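Local coordinates for protein papillomavirus transcription factor E2 (Human papillomavirus type 18, PDB 1QQH) that probably regulates viral transcription, and supports viral genome replication, through its N-terminal activation domain, at residues 7-12 against 41-46; 20-25 against 71-76; 127-130 against 134-137. The protein carries 1 engineered substitution. All blocks are in the same frame, centred on the assembly; numbering follows the deposited sequence.

Interaction 1 of 3, residues 7-12 against 41-46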
loop_
_atom_site.group_PDB
_atom_site.type_symbol
_atom_site.label_atom_id
_atom_site.label_comp_id
_atom_site.label_asym_id
_atom_site.label_seq_id
_atom_site.Cartn_x
_atom_site.Cartn_y
_atom_site.Cartn_z
ATOM N N ALA A 7 3.347 11.288 8.125
ATOM C CA ALA A 7 2.270 10.400 7.692
ATOM C C ALA A 7 1.358 11.084 6.677
ATOM O O ALA A 7 0.844 10.443 5.759
ATOM C CB ALA A 7 1.455 9.941 8.898
ATOM N N ILE A 8 1.171 12.390 6.845
ATOM C CA ILE A 8 0.311 13.175 5.963
ATOM C C ILE A 8 0.911 13.334 4.566
ATOM O O ILE A 8 0.213 13.204 3.556
ATOM C CB ILE A 8 0.061 14.585 6.546
ATOM C CG1 ILE A 8 -0.266 14.488 8.040
ATOM C CG2 ILE A 8 -1.083 15.259 5.802
ATOM C CD1 ILE A 8 -1.521 13.690 8.362
ATOM N N GLU A 9 2.205 13.624 4.516
ATOM C CA GLU A 9 2.904 13.798 3.250
ATOM C C GLU A 9 2.860 12.487 2.472
ATOM O O GLU A 9 2.538 12.457 1.282
ATOM C CB GLU A 9 4.354 14.211 3.517
ATOM C CG GLU A 9 5.147 14.598 2.282
ATOM C CD GLU A 9 6.469 15.268 2.627
ATOM O OE1 GLU A 9 7.187 15.685 1.692
ATOM O OE2 GLU A 9 6.791 15.380 3.833
ATOM N N LEU A 10 3.178 11.400 3.165
ATOM C CA LEU A 10 3.175 10.076 2.565
ATOM C C LEU A 10 1.797 9.743 2.000
ATOM O O LEU A 10 1.673 9.239 0.885
ATOM C CB LEU A 10 3.582 9.035 3.611
ATOM C CG LEU A 10 3.538 7.572 3.180
ATOM C CD1 LEU A 10 4.403 7.376 1.956
ATOM C CD2 LEU A 10 4.005 6.682 4.325
ATOM N N GLN A 11 0.759 10.038 2.774
ATOM C CA GLN A 11 -0.602 9.757 2.342
ATOM C C GLN A 11 -0.950 10.491 1.051
ATOM O O GLN A 11 -1.522 9.907 0.132
ATOM C CB GLN A 11 -1.592 10.152 3.425
ATOM C CG GLN A 11 -2.833 9.301 3.394
ATOM C CD GLN A 11 -2.535 7.877 3.804
ATOM O OE1 GLN A 11 -2.155 7.619 4.949
ATOM N NE2 GLN A 11 -2.698 6.942 2.871
ATOM N N MET A 12 -0.619 11.775 0.989
ATOM C CA MET A 12 -0.901 12.544 -0.211
ATOM C C MET A 12 -0.136 11.960 -1.390
ATOM O O MET A 12 -0.682 11.824 -2.488
ATOM C CB MET A 12 -0.536 14.015 -0.013
ATOM C CG MET A 12 -1.523 14.769 0.877
ATOM S SD MET A 12 -3.270 14.480 0.396
ATOM C CE MET A 12 -3.367 15.428 -1.169
ATOM N N PRO A 41 16.415 7.879 -1.905
ATOM C CA PRO A 41 16.064 9.296 -2.051
ATOM C C PRO A 41 14.692 9.547 -1.434
ATOM O O PRO A 41 13.737 8.813 -1.704
ATOM C CB PRO A 41 16.070 9.492 -3.562
ATOM C CG PRO A 41 15.587 8.167 -4.053
ATOM C CD PRO A 41 16.361 7.190 -3.205
ATOM N N THR A 42 14.597 10.578 -0.603
ATOM C CA THR A 42 13.338 10.889 0.057
ATOM C C THR A 42 12.335 11.506 -0.896
ATOM O O THR A 42 12.698 11.947 -1.990
ATOM C CB THR A 42 13.552 11.844 1.223
ATOM O OG1 THR A 42 14.078 13.083 0.730
ATOM C CG2 THR A 42 14.524 11.237 2.221
ATOM N N HIS A 43 11.071 11.526 -0.476
ATOM C CA HIS A 43 9.991 12.080 -1.287
ATOM C C HIS A 43 9.809 11.288 -2.570
ATOM O O HIS A 43 9.198 11.774 -3.519
ATOM C CB HIS A 43 10.276 13.545 -1.635
ATOM C CG HIS A 43 10.218 14.467 -0.458
ATOM N ND1 HIS A 43 10.630 15.782 -0.522
ATOM C CD2 HIS A 43 9.781 14.269 0.808
ATOM C CE1 HIS A 43 10.448 16.354 0.655
ATOM N NE2 HIS A 43 9.935 15.458 1.481
ATOM N N CYS A 44 10.350 10.078 -2.602
ATOM C CA CYS A 44 10.232 9.211 -3.770
ATOM C C CYS A 44 9.807 7.816 -3.340
ATOM O O CYS A 44 9.911 7.458 -2.172
ATOM C CB CYS A 44 11.575 9.060 -4.479
ATOM S SG CYS A 44 12.265 10.520 -5.232
ATOM N N PHE A 45 9.312 7.035 -4.288
ATOM C CA PHE A 45 8.979 5.652 -3.998
ATOM C C PHE A 45 10.064 4.903 -4.760
ATOM O O PHE A 45 10.603 5.407 -5.744
ATOM C CB PHE A 45 7.573 5.276 -4.503
ATOM C CG PHE A 45 6.458 5.876 -3.680
ATOM C CD1 PHE A 45 5.696 6.939 -4.167
ATOM C CD2 PHE A 45 6.218 5.424 -2.390
ATOM C CE1 PHE A 45 4.717 7.544 -3.369
ATOM C CE2 PHE A 45 5.246 6.020 -1.593
ATOM C CZ PHE A 45 4.497 7.083 -2.084
ATOM N N LYS A 46 10.426 3.727 -4.289
ATOM C CA LYS A 46 11.454 2.971 -4.972
ATOM C C LYS A 46 11.274 1.481 -4.748
ATOM O O LYS A 46 10.804 1.048 -3.700
ATOM C CB LYS A 46 12.846 3.423 -4.508
ATOM C CG LYS A 46 13.022 3.586 -3.000
ATOM C CD LYS A 46 12.643 4.977 -2.540
ATOM C CE LYS A 46 13.037 5.203 -1.095
ATOM N NZ LYS A 46 12.587 6.539 -0.607
#
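Glu9 and His43 make the polar part of this contact. The carboxylate of Glu9 comes within 2.8 Å of the ring, measured from OE1 to His43 NE2. The pair is close but poorly directed, and its geometry is not that of a hydrogen bond. The two side chains meet at about a right angle, with the carboxylate and imidazole planes turned 49° apart. Glu9 OE1 also lies 3.1 Å from CD2 of His43. The attraction here is therefore probably electrostatic, if the imidazole carries a proton. Glu9 gets there with a fully extended chain, its CG opposite the backbone N (chi1 -173°).

The apolar part is one meeting, Leu10 with Phe45. CD1 of Leu10 rests 3.9 Å from CE2 of Phe45 and reaches CZ of the same ring a little further on. Around it, Trp37 touches Glu9, Leu10 and the Phe45 ring. Ala13, Leu14 and Leu17, further along helix 3-19, also touch Phe45.

Lys46 ties the loop before its strand together. Its NZ bonds Pro41 O at 2.8 Å and Cys44 O at 3.2 Å, both from above the carbonyl planes. Leu36 O and Thr39 O also accept from this NZ, so four backbone carbonyls gather round one ammonium group.

Ala7 and Ile8 pack on the second subunit, as does Leu10 on Gln11 there. The arrangement is consistent with an amphipathic helix, 3-19, packed both on the second subunit and on the loop and first residues of strand 45-56, where helix and sheet parts of the E2 activation domain join.

Interaction 2 of 3, residues 20-25 against 71-76. Engineered in segment 20-25: Ala21 (natural residue Arg).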
loop_
_atom_site.group_PDB
_atom_site.type_symbol
_atom_site.label_atom_id
_atom_site.label_comp_id
_atom_site.label_asym_id
_atom_site.label_seq_id
_atom_site.Cartn_x
_atom_site.Cartn_y
_atom_site.Cartn_z
ATOM N N SER A 20 -1.660 7.676 -10.604
ATOM C CA SER A 20 -0.614 7.715 -11.619
ATOM C C SER A 20 -0.691 6.508 -12.536
ATOM O O SER A 20 -1.509 5.603 -12.344
ATOM C CB SER A 20 0.763 7.731 -10.960
ATOM O OG SER A 20 1.087 6.440 -10.468
ATOM N N ALA A 21 0.194 6.489 -13.521
ATOM C CA ALA A 21 0.241 5.405 -14.481
ATOM C C ALA A 21 0.858 4.146 -13.893
ATOM O O ALA A 21 0.881 3.102 -14.544
ATOM C CB ALA A 21 1.031 5.842 -15.707
ATOM N N TYR A 22 1.352 4.228 -12.660
ATOM C CA TYR A 22 1.985 3.063 -12.054
ATOM C C TYR A 22 1.109 2.337 -11.040
ATOM O O TYR A 22 1.526 1.327 -10.473
ATOM C CB TYR A 22 3.334 3.470 -11.434
ATOM C CG TYR A 22 4.200 4.225 -12.420
ATOM C CD1 TYR A 22 4.315 5.614 -12.355
ATOM C CD2 TYR A 22 4.802 3.562 -13.498
ATOM C CE1 TYR A 22 4.996 6.328 -13.340
ATOM C CE2 TYR A 22 5.481 4.264 -14.491
ATOM C CZ TYR A 22 5.571 5.645 -14.409
ATOM O OH TYR A 22 6.205 6.345 -15.409
ATOM N N LYS A 23 -0.110 2.834 -10.841
ATOM C CA LYS A 23 -1.054 2.217 -9.904
ATOM C C LYS A 23 -1.325 0.729 -10.190
ATOM O O LYS A 23 -1.718 -0.019 -9.300
ATOM C CB LYS A 23 -2.377 2.992 -9.898
ATOM C CG LYS A 23 -3.092 3.057 -11.245
ATOM C CD LYS A 23 -4.335 3.948 -11.162
ATOM C CE LYS A 23 -5.021 4.106 -12.516
ATOM N NZ LYS A 23 -4.160 4.795 -13.524
ATOM N N THR A 24 -1.105 0.298 -11.426
ATOM C CA THR A 24 -1.331 -1.097 -11.796
ATOM C C THR A 24 -0.177 -2.016 -11.397
ATOM O O THR A 24 -0.338 -3.235 -11.348
ATOM C CB THR A 24 -1.542 -1.240 -13.325
ATOM O OG1 THR A 24 -2.739 -0.554 -13.707
ATOM C CG2 THR A 24 -1.662 -2.711 -13.725
ATOM N N GLU A 25 0.993 -1.444 -11.129
ATOM C CA GLU A 25 2.138 -2.268 -10.756
ATOM C C GLU A 25 1.922 -2.871 -9.381
ATOM O O GLU A 25 1.023 -2.459 -8.643
ATOM C CB GLU A 25 3.428 -1.447 -10.725
ATOM C CG GLU A 25 3.806 -0.787 -12.037
ATOM C CD GLU A 25 5.125 -0.035 -11.937
ATOM O OE1 GLU A 25 5.394 0.540 -10.860
ATOM O OE2 GLU A 25 5.878 -0.011 -12.933
ATOM N N SER A 71 14.088 0.900 -9.612
ATOM C CA SER A 71 13.112 1.870 -10.069
ATOM C C SER A 71 12.871 2.957 -9.048
ATOM O O SER A 71 12.560 2.677 -7.902
ATOM C CB SER A 71 11.790 1.167 -10.382
ATOM O OG SER A 71 11.983 0.149 -11.350
ATOM N N VAL A 72 13.015 4.204 -9.479
ATOM C CA VAL A 72 12.793 5.347 -8.610
ATOM C C VAL A 72 11.599 6.123 -9.139
ATOM O O VAL A 72 11.539 6.455 -10.330
ATOM C CB VAL A 72 14.020 6.272 -8.584
ATOM C CG1 VAL A 72 13.697 7.541 -7.794
ATOM C CG2 VAL A 72 15.205 5.539 -7.968
ATOM N N TYR A 73 10.646 6.395 -8.254
ATOM C CA TYR A 73 9.442 7.130 -8.618
ATOM C C TYR A 73 9.464 8.498 -7.966
ATOM O O TYR A 73 9.359 8.625 -6.745
ATOM C CB TYR A 73 8.184 6.369 -8.177
ATOM C CG TYR A 73 8.073 4.973 -8.749
ATOM C CD1 TYR A 73 8.997 3.990 -8.415
ATOM C CD2 TYR A 73 7.059 4.641 -9.647
ATOM C CE1 TYR A 73 8.920 2.707 -8.960
ATOM C CE2 TYR A 73 6.972 3.366 -10.201
ATOM C CZ TYR A 73 7.905 2.403 -9.855
ATOM O OH TYR A 73 7.844 1.143 -10.400
ATOM N N TYR A 74 9.612 9.527 -8.792
ATOM C CA TYR A 74 9.639 10.890 -8.295
ATOM C C TYR A 74 8.473 11.639 -8.908
ATOM O O TYR A 74 7.897 11.202 -9.905
ATOM C CB TYR A 74 10.963 11.559 -8.671
ATOM C CG TYR A 74 11.180 11.727 -10.156
ATOM C CD1 TYR A 74 10.798 12.902 -10.803
ATOM C CD2 TYR A 74 11.791 10.723 -10.915
ATOM C CE1 TYR A 74 11.022 13.084 -12.165
ATOM C CE2 TYR A 74 12.021 10.892 -12.288
ATOM C CZ TYR A 74 11.637 12.079 -12.905
ATOM O OH TYR A 74 11.881 12.283 -14.246
ATOM N N MET A 75 8.120 12.764 -8.305
ATOM C CA MET A 75 7.019 13.566 -8.806
ATOM C C MET A 75 7.545 14.876 -9.406
ATOM O O MET A 75 8.345 15.577 -8.787
ATOM C CB MET A 75 6.034 13.852 -7.671
ATOM C CG MET A 75 4.790 14.614 -8.102
ATOM S SD MET A 75 3.688 14.995 -6.707
ATOM C CE MET A 75 2.314 13.863 -7.031
ATOM N N THR A 76 7.110 15.187 -10.624
ATOM C CA THR A 76 7.538 16.415 -11.283
ATOM C C THR A 76 6.912 17.608 -10.570
ATOM O O THR A 76 6.031 17.449 -9.721
ATOM C CB THR A 76 7.101 16.452 -12.765
ATOM O OG1 THR A 76 5.677 16.585 -12.846
ATOM C CG2 THR A 76 7.520 15.177 -13.473
#
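Tyr73 reaches from near the end of strand 63-75 to Tyr22 and Glu25. It is the one residue of segment 71-76 that touches segment 20-25. Two overlapping type I turns shape the facing loop. Tyr22 N bonds Ser20 OG at 3.1 Å, an ST turn, and Glu25 N bonds Tyr22 O at 2.9 Å. The engineered Ala21 sits in the first turn.

At Ser71 the side chain looks elsewhere, its OG bonded to Ser139 OG. Two residues on, the CB of Tyr73 points toward the loop, and CG stands beside the backbone N (chi1 -58°). This carries the ring out to both loop side chains.

The CD2-CE2 edge of Tyr73 is set against the face of Tyr22. This is a T-shaped stack, with ring centroids 5.3 Å apart and planes at 86°. CE2 of Tyr73 makes the nearest approach, 3.7 Å from CG of Tyr22. At the end of the ring, Tyr73 OH donates a short hydrogen bond of 2.6 Å to Glu25 OE1. The hydroxyl meets the carboxylate on its syn side, 18° out of plane. The side chains of Glu25 and Tyr73 come from opposite directions.

Glu25 OE1 also forms a salt bridge with Lys47. OE2 forms a salt bridge with Lys83 and accepts a hydrogen bond from Ser144 N. This grip on both oxygens would probably favour the charged carboxylate.

Next in the strand, Tyr74 OH bonds Glu98 N. Strand 63-75 pairs with Phe45 and Lys47 of strand 45-56 along one edge and with strand 81-89 along the other. The loop following helix 3-19 lies against this sheet, with Tyr22 OH bonded to Asp141 O near the C-terminus.

Interaction 3 of 3, residues 127-130 against 134-137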
loop_
_atom_site.group_PDB
_atom_site.type_symbol
_atom_site.label_atom_id
_atom_site.label_comp_id
_atom_site.label_asym_id
_atom_site.label_seq_id
_atom_site.Cartn_x
_atom_site.Cartn_y
_atom_site.Cartn_z
ATOM N N ASN A 127 30.524 -6.012 -11.510
ATOM C CA ASN A 127 31.208 -4.962 -12.258
ATOM C C ASN A 127 31.852 -3.895 -11.379
ATOM O O ASN A 127 31.270 -3.464 -10.383
ATOM C CB ASN A 127 30.215 -4.271 -13.194
ATOM C CG ASN A 127 29.358 -5.252 -13.970
ATOM O OD1 ASN A 127 28.570 -6.007 -13.391
ATOM N ND2 ASN A 127 29.503 -5.245 -15.290
ATOM N N VAL A 128 33.052 -3.465 -11.748
ATOM C CA VAL A 128 33.728 -2.412 -11.004
ATOM C C VAL A 128 33.416 -1.123 -11.739
ATOM O O VAL A 128 33.762 -0.971 -12.907
ATOM C CB VAL A 128 35.252 -2.616 -10.960
ATOM C CG1 VAL A 128 35.937 -1.321 -10.548
ATOM C CG2 VAL A 128 35.594 -3.711 -9.962
ATOM N N ILE A 129 32.756 -0.198 -11.055
ATOM C CA ILE A 129 32.377 1.060 -11.673
ATOM C C ILE A 129 33.336 2.205 -11.409
ATOM O O ILE A 129 33.197 2.937 -10.432
ATOM C CB ILE A 129 30.965 1.480 -11.233
ATOM C CG1 ILE A 129 29.966 0.401 -11.646
ATOM C CG2 ILE A 129 30.596 2.814 -11.856
ATOM C CD1 ILE A 129 28.532 0.782 -11.438
ATOM N N ASP A 130 34.317 2.350 -12.288
ATOM C CA ASP A 130 35.290 3.428 -12.182
ATOM C C ASP A 130 34.996 4.365 -13.347
ATOM O O ASP A 130 33.886 4.886 -13.460
ATOM C CB ASP A 130 36.721 2.881 -12.275
ATOM C CG ASP A 130 36.899 1.888 -13.413
ATOM O OD1 ASP A 130 36.508 2.211 -14.557
ATOM O OD2 ASP A 130 37.438 0.786 -13.161
ATOM N N SER A 134 28.771 4.519 -15.678
ATOM C CA SER A 134 28.006 4.055 -14.541
ATOM C C SER A 134 26.995 3.036 -15.023
ATOM O O SER A 134 26.648 3.005 -16.200
ATOM C CB SER A 134 27.278 5.223 -13.880
ATOM O OG SER A 134 26.201 5.667 -14.677
ATOM N N MET A 135 26.540 2.190 -14.114
ATOM C CA MET A 135 25.553 1.193 -14.459
ATOM C C MET A 135 24.220 1.648 -13.894
ATOM O O MET A 135 24.168 2.494 -13.000
ATOM C CB MET A 135 25.927 -0.164 -13.870
ATOM C CG MET A 135 27.182 -0.792 -14.458
ATOM S SD MET A 135 26.917 -2.530 -14.959
ATOM C CE MET A 135 26.440 -3.299 -13.392
ATOM N N CYS A 136 23.140 1.096 -14.428
ATOM C CA CYS A 136 21.800 1.429 -13.972
ATOM C C CYS A 136 20.852 0.388 -14.499
ATOM O O CYS A 136 21.165 -0.316 -15.454
ATOM C CB CYS A 136 21.354 2.802 -14.487
ATOM S SG CYS A 136 22.498 3.635 -15.622
ATOM N N SER A 137 19.698 0.277 -13.860
ATOM C CA SER A 137 18.686 -0.660 -14.302
ATOM C C SER A 137 18.197 -0.126 -15.643
ATOM O O SER A 137 18.560 0.982 -16.051
ATOM C CB SER A 137 17.532 -0.690 -13.304
ATOM O OG SER A 137 16.495 -1.550 -13.745
#
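Asn127 meets the end of the Met135 side chain. The two side chains stand at about a right angle. The CE methyl of Met135 lies 3.6 Å from CG of Asn127 and 3.9 Å from its CB. The sulfur is also near, with Met135 SD 3.8 Å from Asn127 CG. Met135 bends twice to bring its thioether there, at chi2 (-130°) and again at chi3 (-60°). The chi2 value is not a staggered one. Both residues touch a crystal neighbour, so the lattice may influence this rotamer.

Ile129 comes next along the chain and carries the buried part of the contact. Its CB points toward segment 134-137. CG1 lies beside the backbone N (chi1 -60°), and its CD1 methyl runs on to Met135. CD1 of Ile129 is 3.6 Å from Met135 N, against the backbone. The same methyl is 3.7 Å from Met135 CG, where the two side chains cross at a slant. The other branch of Ile129 goes to the neighbouring residue, with CG2 3.9 Å from Ser134 CA. One isoleucine thus straddles two residues of the facing segment.

Each segment has its backbone partner elsewhere. Ile129 bonds Val122 of strand 120-124, while Met135 bonds Val88 of strand 81-89. Phe124 touches both Ile129 and Met135, and so joins their apolar patch.

The contact probably rests mainly on van der Waals packing. The Ile129 methyls meet the Met135 chain and the backbone of 134-135, and the Asn127 amide group lies by the thioether end. Neither segment lends the other a polar bond. The Ile129 and Met135 side chains thus pack together between two segments that pair with different strands of the sheet.

Interactions 1 and 2 are neighbours, with centres about 12 Å apart. Strands 45-56 and 63-75 join them directly: Phe45 O lies 2.7 Å from Tyr73 N, a probable hydrogen bond. Helix 3-19 and the loop after it thus meet two adjacent strands in succession. Along the chain the segments of the two contacts alternate, and both contacts bring the N-terminal part to the sheet. Interaction 3 lies apart in the same sheet. Its centre is about 27 Å from that of interaction 1 and 24 Å from that of interaction 2. Its nearest atoms are about 5 Å from those of interaction 2, without touching. Interactions 1 and 3 flank the chain's centre on opposite sides.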